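Long-range contact in transposon Tn7 transposition protein TnsA (Escherichia coli, PDB 1T0F), which cuts the 5' DNA strands at the ends of transposon Tn7 as the partner of TnsB in the transposase: residues Ser115-Leu119 with Phe130-Val134. Residues are numbered along the deposited sequence; the frame is centred on the assembly and turned at random.
Sequences STDFL and FAIQV. With MG (magnesium ion), chain E.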
ATOM      1  N   SER A 115      -7.547   9.799  -5.930  1.00 23.25           N
ATOM      2  CA  SER A 115      -7.005   8.455  -6.121  1.00 21.64           C
ATOM      3  C   SER A 115      -7.195   7.602  -4.868  1.00 20.80           C
ATOM      4  O   SER A 115      -7.249   8.116  -3.749  1.00 20.15           O
ATOM      5  CB  SER A 115      -5.518   8.518  -6.501  1.00 21.64           C
ATOM      6  OG  SER A 115      -4.717   9.072  -5.469  1.00 22.60           O
ATOM      7  N   THR A 116      -7.331   6.297  -5.078  1.00 20.42           N
ATOM      8  CA  THR A 116      -7.498   5.343  -3.989  1.00 19.84           C
ATOM      9  C   THR A 116      -6.153   4.637  -3.891  1.00 19.70           C
ATOM     10  O   THR A 116      -5.601   4.196  -4.900  1.00 19.59           O
ATOM     11  CB  THR A 116      -8.638   4.350  -4.305  1.00 21.03           C
ATOM     12  OG1 THR A 116      -9.887   5.044  -4.226  1.00 21.78           O
ATOM     13  CG2 THR A 116      -8.654   3.197  -3.301  1.00 21.56           C
ATOM     14  N   ASP A 117      -5.621   4.531  -2.681  1.00 17.22           N
ATOM     15  CA  ASP A 117      -4.304   3.959  -2.511  1.00 18.37           C
ATOM     16  C   ASP A 117      -4.058   2.594  -3.132  1.00 17.15           C
ATOM     17  O   ASP A 117      -2.986   2.381  -3.693  1.00 16.16           O
ATOM     18  CB  ASP A 117      -3.924   3.972  -1.035  1.00 18.58           C
ATOM     19  CG  ASP A 117      -3.929   5.389  -0.465  1.00 23.87           C
ATOM     20  OD1 ASP A 117      -3.658   6.335  -1.240  1.00 28.74           O
ATOM     21  OD2 ASP A 117      -4.205   5.566   0.733  1.00 21.75           O
ATOM     22  N   PHE A 118      -5.030   1.687  -3.042  1.00 16.01           N
ATOM     23  CA  PHE A 118      -4.877   0.349  -3.631  1.00 18.73           C
ATOM     24  C   PHE A 118      -6.187  -0.216  -4.154  1.00 16.22           C
ATOM     25  O   PHE A 118      -7.213  -0.162  -3.473  1.00 18.71           O
ATOM     26  CB  PHE A 118      -4.354  -0.670  -2.603  1.00 17.43           C
ATOM     27  CG  PHE A 118      -3.018  -0.337  -2.009  1.00 19.43           C
ATOM     28  CD1 PHE A 118      -1.837  -0.672  -2.670  1.00 18.52           C
ATOM     29  CD2 PHE A 118      -2.937   0.271  -0.756  1.00 18.23           C
ATOM     30  CE1 PHE A 118      -0.592  -0.410  -2.087  1.00 19.10           C
ATOM     31  CE2 PHE A 118      -1.702   0.537  -0.163  1.00 17.48           C
ATOM     32  CZ  PHE A 118      -0.523   0.196  -0.827  1.00 19.43           C
ATOM     33  N   LEU A 119      -6.155  -0.760  -5.366  1.00 16.01           N
ATOM     34  CA  LEU A 119      -7.320  -1.431  -5.935  1.00 16.88           C
ATOM     35  C   LEU A 119      -6.765  -2.846  -6.070  1.00 18.10           C
ATOM     36  O   LEU A 119      -5.779  -3.067  -6.774  1.00 17.32           O
ATOM     37  CB  LEU A 119      -7.706  -0.870  -7.306  1.00 17.92           C
ATOM     38  CG  LEU A 119      -8.825  -1.676  -7.980  1.00 17.19           C
ATOM     39  CD1 LEU A 119     -10.079  -1.669  -7.120  1.00 20.10           C
ATOM     40  CD2 LEU A 119      -9.133  -1.085  -9.356  1.00 20.51           C
ATOM     41  N   PHE A 130     -11.410  -5.390  -4.204  1.00 20.39           N
ATOM     42  CA  PHE A 130     -11.725  -4.448  -3.142  1.00 20.57           C
ATOM     43  C   PHE A 130     -10.755  -3.295  -3.219  1.00 18.43           C
ATOM     44  O   PHE A 130      -9.675  -3.422  -3.789  1.00 18.22           O
ATOM     45  CB  PHE A 130     -11.699  -5.116  -1.755  1.00 18.89           C
ATOM     46  CG  PHE A 130     -10.360  -5.661  -1.345  1.00 21.25           C
ATOM     47  CD1 PHE A 130      -9.386  -4.827  -0.796  1.00 20.60           C
ATOM     48  CD2 PHE A 130     -10.080  -7.022  -1.474  1.00 22.83           C
ATOM     49  CE1 PHE A 130      -8.156  -5.331  -0.379  1.00 20.97           C
ATOM     50  CE2 PHE A 130      -8.853  -7.541  -1.059  1.00 20.83           C
ATOM     51  CZ  PHE A 130      -7.887  -6.691  -0.510  1.00 20.53           C
ATOM     52  N   ALA A 131     -11.164  -2.154  -2.674  1.00 17.82           N
ATOM     53  CA  ALA A 131     -10.318  -0.973  -2.697  1.00 18.54           C
ATOM     54  C   ALA A 131      -9.962  -0.556  -1.281  1.00 18.69           C
ATOM     55  O   ALA A 131     -10.728  -0.782  -0.346  1.00 19.15           O
ATOM     56  CB  ALA A 131     -11.044   0.175  -3.429  1.00 16.78           C
ATOM     57  N   ILE A 132      -8.790   0.053  -1.132  1.00 19.71           N
ATOM     58  CA  ILE A 132      -8.319   0.500   0.172  1.00 18.91           C
ATOM     59  C   ILE A 132      -7.747   1.913   0.144  1.00 19.34           C
ATOM     60  O   ILE A 132      -6.983   2.266  -0.759  1.00 17.30           O
ATOM     61  CB  ILE A 132      -7.185  -0.421   0.715  1.00 21.11           C
ATOM     62  CG1 ILE A 132      -7.727  -1.818   1.028  1.00 22.58           C
ATOM     63  CG2 ILE A 132      -6.556   0.200   1.972  1.00 20.55           C
ATOM     64  CD1 ILE A 132      -6.702  -2.728   1.684  1.00 27.68           C
ATOM     65  N   GLN A 133      -8.142   2.724   1.125  1.00 18.02           N
ATOM     66  CA  GLN A 133      -7.572   4.056   1.288  1.00 17.64           C
ATOM     67  C   GLN A 133      -6.837   3.945   2.633  1.00 18.27           C
ATOM     68  O   GLN A 133      -7.398   3.466   3.624  1.00 18.24           O
ATOM     69  CB  GLN A 133      -8.650   5.149   1.370  1.00 18.92           C
ATOM     70  CG  GLN A 133      -8.072   6.536   1.704  1.00 19.92           C
ATOM     71  CD  GLN A 133      -7.170   7.107   0.614  1.00 22.28           C
ATOM     72  OE1 GLN A 133      -6.284   7.924   0.889  1.00 24.21           O
ATOM     73  NE2 GLN A 133      -7.403   6.701  -0.625  1.00 20.48           N
ATOM     74  N   VAL A 134      -5.581   4.368   2.646  1.00 17.19           N
ATOM     75  CA  VAL A 134      -4.725   4.321   3.823  1.00 20.98           C
ATOM     76  C   VAL A 134      -4.671   5.704   4.496  1.00 22.07           C
ATOM     77  O   VAL A 134      -4.439   6.704   3.832  1.00 20.96           O
ATOM     78  CB  VAL A 134      -3.318   3.888   3.382  1.00 22.81           C
ATOM     79  CG1 VAL A 134      -2.363   3.988   4.501  1.00 26.49           C
ATOM     80  CG2 VAL A 134      -3.373   2.464   2.836  1.00 22.09           C
TER
HETATM   81 MG    MG E1010      -3.971   7.730   1.743  1.00 30.08          MG
HETATM   82  O   HOH W   1      -1.417   7.707   1.823  1.00 36.36           O
HETATM   83  O   HOH W   2      -3.730  10.005   2.578  1.00 39.80           O
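The carboxylate of Asp117 reaches across to the backbone of Val134 and shares a magnesium ion with Gln133. Val134 N donates to Asp117 OD2 at 2.6 Å, meeting it on the anti side, 17° out of the carboxylate plane, while OD2 also binds the magnesium ion at 2.4 Å. Gln133 OE1 and Val134 O also bind the metal, and two waters complete the five ligands present. Gln133 bends at chi2 (66°), which turns its amide back toward Asp117; the carboxylate and amide planes lie 44° apart, with OE1 on the metal and NE2 directed to Glu152 and, weakly, to Ser115 O. Asp117 OD2 and Gln133 OE1 lie 3.1 Å apart, a closeness that the shared cation probably makes tolerable.

Beyond Asp117 the strands pair antiparallel. Phe118 and Ile132 exchange two backbone hydrogen bonds, Phe118 N to Ile132 O and Ile132 N to Phe118 O, and Asp117 and Phe118 facing Ile132 make a classic beta bulge. The Phe118 ring presents its edge to Val134, CE2 lying 3.9 Å from CG2, whereas Leu119 CD1 approaches Ala131 CB on the other face.

This is the metal-binding hairpin of a PDDEXK-type nuclease core. Helix 64-75, bearing catalytic Glu66, packs on Asp117, Phe118 and Val134; helix 143-159 lies against Leu119, Ala131 and Gln133, and strands 79-87 and 163-166 flank the hairpin in the sheet.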